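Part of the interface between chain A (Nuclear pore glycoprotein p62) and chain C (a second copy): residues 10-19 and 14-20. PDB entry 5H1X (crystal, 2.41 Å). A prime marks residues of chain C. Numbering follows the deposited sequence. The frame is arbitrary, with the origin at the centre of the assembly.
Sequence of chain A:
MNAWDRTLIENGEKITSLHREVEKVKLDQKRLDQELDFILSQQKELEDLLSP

Chain A (10-19) ENGEKITSLH
Chain C (14-20) KITSLHR

Knobs-into-holes packing, a principle by which helices interlock, is well illustrated by two copies of nuclear pore glycoprotein p62. Residues 10-19 of chain A and 14-20 of chain C are helical throughout, each a segment of a longer helix, with phi between -75° and -55° and psi between -54° and -32°. Backbone hydrogen bonds such as Ile15 N to Asn11 O (2.9 Å) and His19′ N to Ile15′ O (3.0 Å) fix the helical repeat. The two axes run in nearly the same direction, their N-to-C vectors 22° apart (signed crossing angle 22°), and approach to 10.4 Å. The register sets like beside like at one level, with Ile15 CA 6.8 Å from Ile15′ CA; one turn on it is offset, Leu18 CA lying 6.7 Å from His19′ CA.

The knob is Ile15′, whose CA-to-CB bond points toward chain A and whose 111 Å² of covered surface is the largest share of any residue here. With chi1 at -75° (m) and chi2 at 157° (t), it enters a hole formed by Asn11, Lys14, Ile15 and Leu18. Its CD1 reaches 3.6 Å from Asn11 CG, while its CG2 lies 3.6 Å from Lys14 CD, so the lysine meets the isoleucine through the aliphatic part of its chain. Ile15 forms another wall; its CA-to-CB bond points sideways, but the end of its side chain comes nearer. Its chi1 is -76° (m), its chi2 of 149° falls between wells, and its CG1 comes 4.0 Å from Ile15′ CG1.

Two walls of this hole are also joined to each other, as Lys14 NZ donates a weak hydrogen bond of 3.2 Å to Asn11 OD1. The lysine chain, at m, t, t and p from chi1 to chi4, thereby returns its amine to its own helix.

Leu18 makes the principal contribution from chain A, with 95 Å² covered. Its CA-to-CB bond points toward chain C, with chi1 -76° (m) and chi2 -179° (t). CD1 lies 3.6 Å from Ile15′ O, 4.1 Å from Ile15′ CG2 and 3.6 Å from CD2 of Leu18′, which adopts chi1 176° (t) and chi2 62° (p). CD2 rests against His19′, 3.7 Å from its CA and 3.8 Å from its CB; the imidazole has chi1 162° (t) and chi2 -104°.

No hydrogen bond crosses between the stretches. Their 312 Å² of buried surface, both sides summed, is mostly side-chain packing around Ile15′ and Leu18, with a backbone carbonyl and a carboxamide among the atoms in contact.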

# COMPACT_ATOMS: atom_id res chain seq x y z
N GLU A 10 13.18 -21.77 -1.20
CA GLU A 10 12.08 -21.26 -1.99
C GLU A 10 11.30 -20.18 -1.24
O GLU A 10 10.91 -19.17 -1.81
CB GLU A 10 11.17 -22.40 -2.42
CG GLU A 10 11.75 -23.18 -3.57
CD GLU A 10 10.74 -24.08 -4.26
OE1 GLU A 10 9.65 -24.31 -3.69
OE2 GLU A 10 11.04 -24.54 -5.39
N ASN A 11 11.07 -20.40 0.06
CA ASN A 11 10.60 -19.33 0.93
C ASN A 11 11.53 -18.13 0.86
O ASN A 11 11.07 -16.99 0.87
CB ASN A 11 10.48 -19.83 2.35
CG ASN A 11 9.35 -20.81 2.53
OD1 ASN A 11 8.59 -21.06 1.60
ND2 ASN A 11 9.23 -21.38 3.73
N GLY A 12 12.83 -18.38 0.77
CA GLY A 12 13.80 -17.33 0.56
C GLY A 12 13.53 -16.57 -0.72
O GLY A 12 13.49 -15.35 -0.72
N GLU A 13 13.30 -17.28 -1.82
CA GLU A 13 13.01 -16.63 -3.09
C GLU A 13 11.70 -15.86 -2.99
O GLU A 13 11.62 -14.74 -3.46
CB GLU A 13 12.94 -17.64 -4.24
CG GLU A 13 14.32 -18.11 -4.70
CD GLU A 13 14.30 -19.40 -5.52
OE1 GLU A 13 13.21 -19.96 -5.79
OE2 GLU A 13 15.40 -19.87 -5.89
N LYS A 14 10.70 -16.46 -2.36
CA LYS A 14 9.38 -15.84 -2.27
C LYS A 14 9.41 -14.56 -1.44
O LYS A 14 8.69 -13.61 -1.72
CB LYS A 14 8.36 -16.81 -1.68
CG LYS A 14 8.01 -18.02 -2.54
CD LYS A 14 6.78 -18.73 -1.94
CE LYS A 14 6.71 -20.21 -2.30
NZ LYS A 14 7.49 -21.12 -1.37
N ILE A 15 10.25 -14.52 -0.41
CA ILE A 15 10.34 -13.34 0.45
C ILE A 15 11.04 -12.14 -0.21
O ILE A 15 10.58 -10.99 -0.11
CB ILE A 15 11.06 -13.71 1.74
CG1 ILE A 15 10.13 -14.50 2.66
CG2 ILE A 15 11.57 -12.50 2.44
CD1 ILE A 15 10.88 -15.53 3.55
N THR A 16 12.16 -12.42 -0.88
CA THR A 16 12.90 -11.39 -1.61
C THR A 16 12.01 -10.68 -2.65
O THR A 16 12.02 -9.46 -2.76
CB THR A 16 14.11 -11.99 -2.34
OG1 THR A 16 14.87 -12.79 -1.43
CG2 THR A 16 14.99 -10.89 -2.91
N SER A 17 11.26 -11.49 -3.38
CA SER A 17 10.26 -11.01 -4.33
C SER A 17 9.15 -10.16 -3.68
O SER A 17 8.74 -9.13 -4.24
CB SER A 17 9.65 -12.22 -5.04
OG SER A 17 8.57 -11.87 -5.88
N LEU A 18 8.64 -10.57 -2.52
CA LEU A 18 7.62 -9.79 -1.82
C LEU A 18 8.23 -8.50 -1.29
O LEU A 18 7.56 -7.49 -1.18
CB LEU A 18 7.01 -10.58 -0.66
CG LEU A 18 5.99 -11.67 -1.01
CD1 LEU A 18 5.48 -12.32 0.26
CD2 LEU A 18 4.83 -11.10 -1.82
N HIS A 19 9.50 -8.55 -0.94
CA HIS A 19 10.21 -7.37 -0.48
C HIS A 19 10.18 -6.26 -1.53
O HIS A 19 9.93 -5.11 -1.20
CB HIS A 19 11.64 -7.72 -0.15
CG HIS A 19 12.48 -6.55 0.25
ND1 HIS A 19 12.46 -6.03 1.52
CD2 HIS A 19 13.37 -5.82 -0.45
CE1 HIS A 19 13.31 -5.02 1.59
NE2 HIS A 19 13.88 -4.88 0.40
N LYS C 14 2.47 -17.28 6.03
CA LYS C 14 2.61 -15.84 6.02
C LYS C 14 3.06 -15.28 4.68
O LYS C 14 2.64 -14.18 4.29
CB LYS C 14 3.60 -15.41 7.10
CG LYS C 14 3.18 -15.76 8.51
CD LYS C 14 4.24 -15.30 9.49
CE LYS C 14 4.01 -15.89 10.87
NZ LYS C 14 4.86 -15.23 11.90
N ILE C 15 3.90 -16.02 3.96
CA ILE C 15 4.26 -15.62 2.60
C ILE C 15 3.01 -15.52 1.72
O ILE C 15 2.78 -14.49 1.10
CB ILE C 15 5.26 -16.60 1.97
CG1 ILE C 15 6.65 -16.40 2.57
CG2 ILE C 15 5.29 -16.44 0.46
CD1 ILE C 15 7.58 -17.65 2.45
N THR C 16 2.22 -16.59 1.67
CA THR C 16 0.98 -16.61 0.92
C THR C 16 0.05 -15.48 1.34
O THR C 16 -0.46 -14.72 0.50
CB THR C 16 0.23 -17.93 1.13
OG1 THR C 16 1.07 -19.03 0.77
CG2 THR C 16 -1.04 -17.95 0.29
N SER C 17 -0.15 -15.36 2.64
CA SER C 17 -0.99 -14.33 3.21
C SER C 17 -0.52 -12.94 2.80
O SER C 17 -1.30 -12.12 2.37
CB SER C 17 -1.03 -14.45 4.73
OG SER C 17 -1.50 -13.26 5.33
N LEU C 18 0.79 -12.70 2.91
CA LEU C 18 1.33 -11.38 2.62
C LEU C 18 1.19 -11.00 1.15
O LEU C 18 0.89 -9.85 0.83
CB LEU C 18 2.79 -11.30 3.04
CG LEU C 18 3.47 -9.98 2.71
CD1 LEU C 18 2.80 -8.81 3.45
CD2 LEU C 18 4.95 -10.08 3.02
N HIS C 19 1.41 -11.97 0.27
CA HIS C 19 1.24 -11.72 -1.15
C HIS C 19 -0.18 -11.23 -1.43
O HIS C 19 -0.38 -10.35 -2.27
CB HIS C 19 1.51 -12.97 -1.98
CG HIS C 19 0.96 -12.91 -3.36
ND1 HIS C 19 -0.18 -13.60 -3.74
CD2 HIS C 19 1.37 -12.23 -4.46
CE1 HIS C 19 -0.44 -13.34 -5.02
NE2 HIS C 19 0.49 -12.52 -5.48
N ARG C 20 -1.15 -11.80 -0.72
CA ARG C 20 -2.54 -11.46 -0.96
C ARG C 20 -2.92 -10.08 -0.41
O ARG C 20 -3.70 -9.36 -1.04
CB ARG C 20 -3.46 -12.54 -0.38
CG ARG C 20 -3.25 -13.91 -1.02
CD ARG C 20 -4.13 -14.99 -0.41
NE ARG C 20 -5.06 -15.54 -1.40
CZ ARG C 20 -5.16 -16.84 -1.71
NH1 ARG C 20 -4.39 -17.73 -1.10
NH2 ARG C 20 -6.04 -17.24 -2.62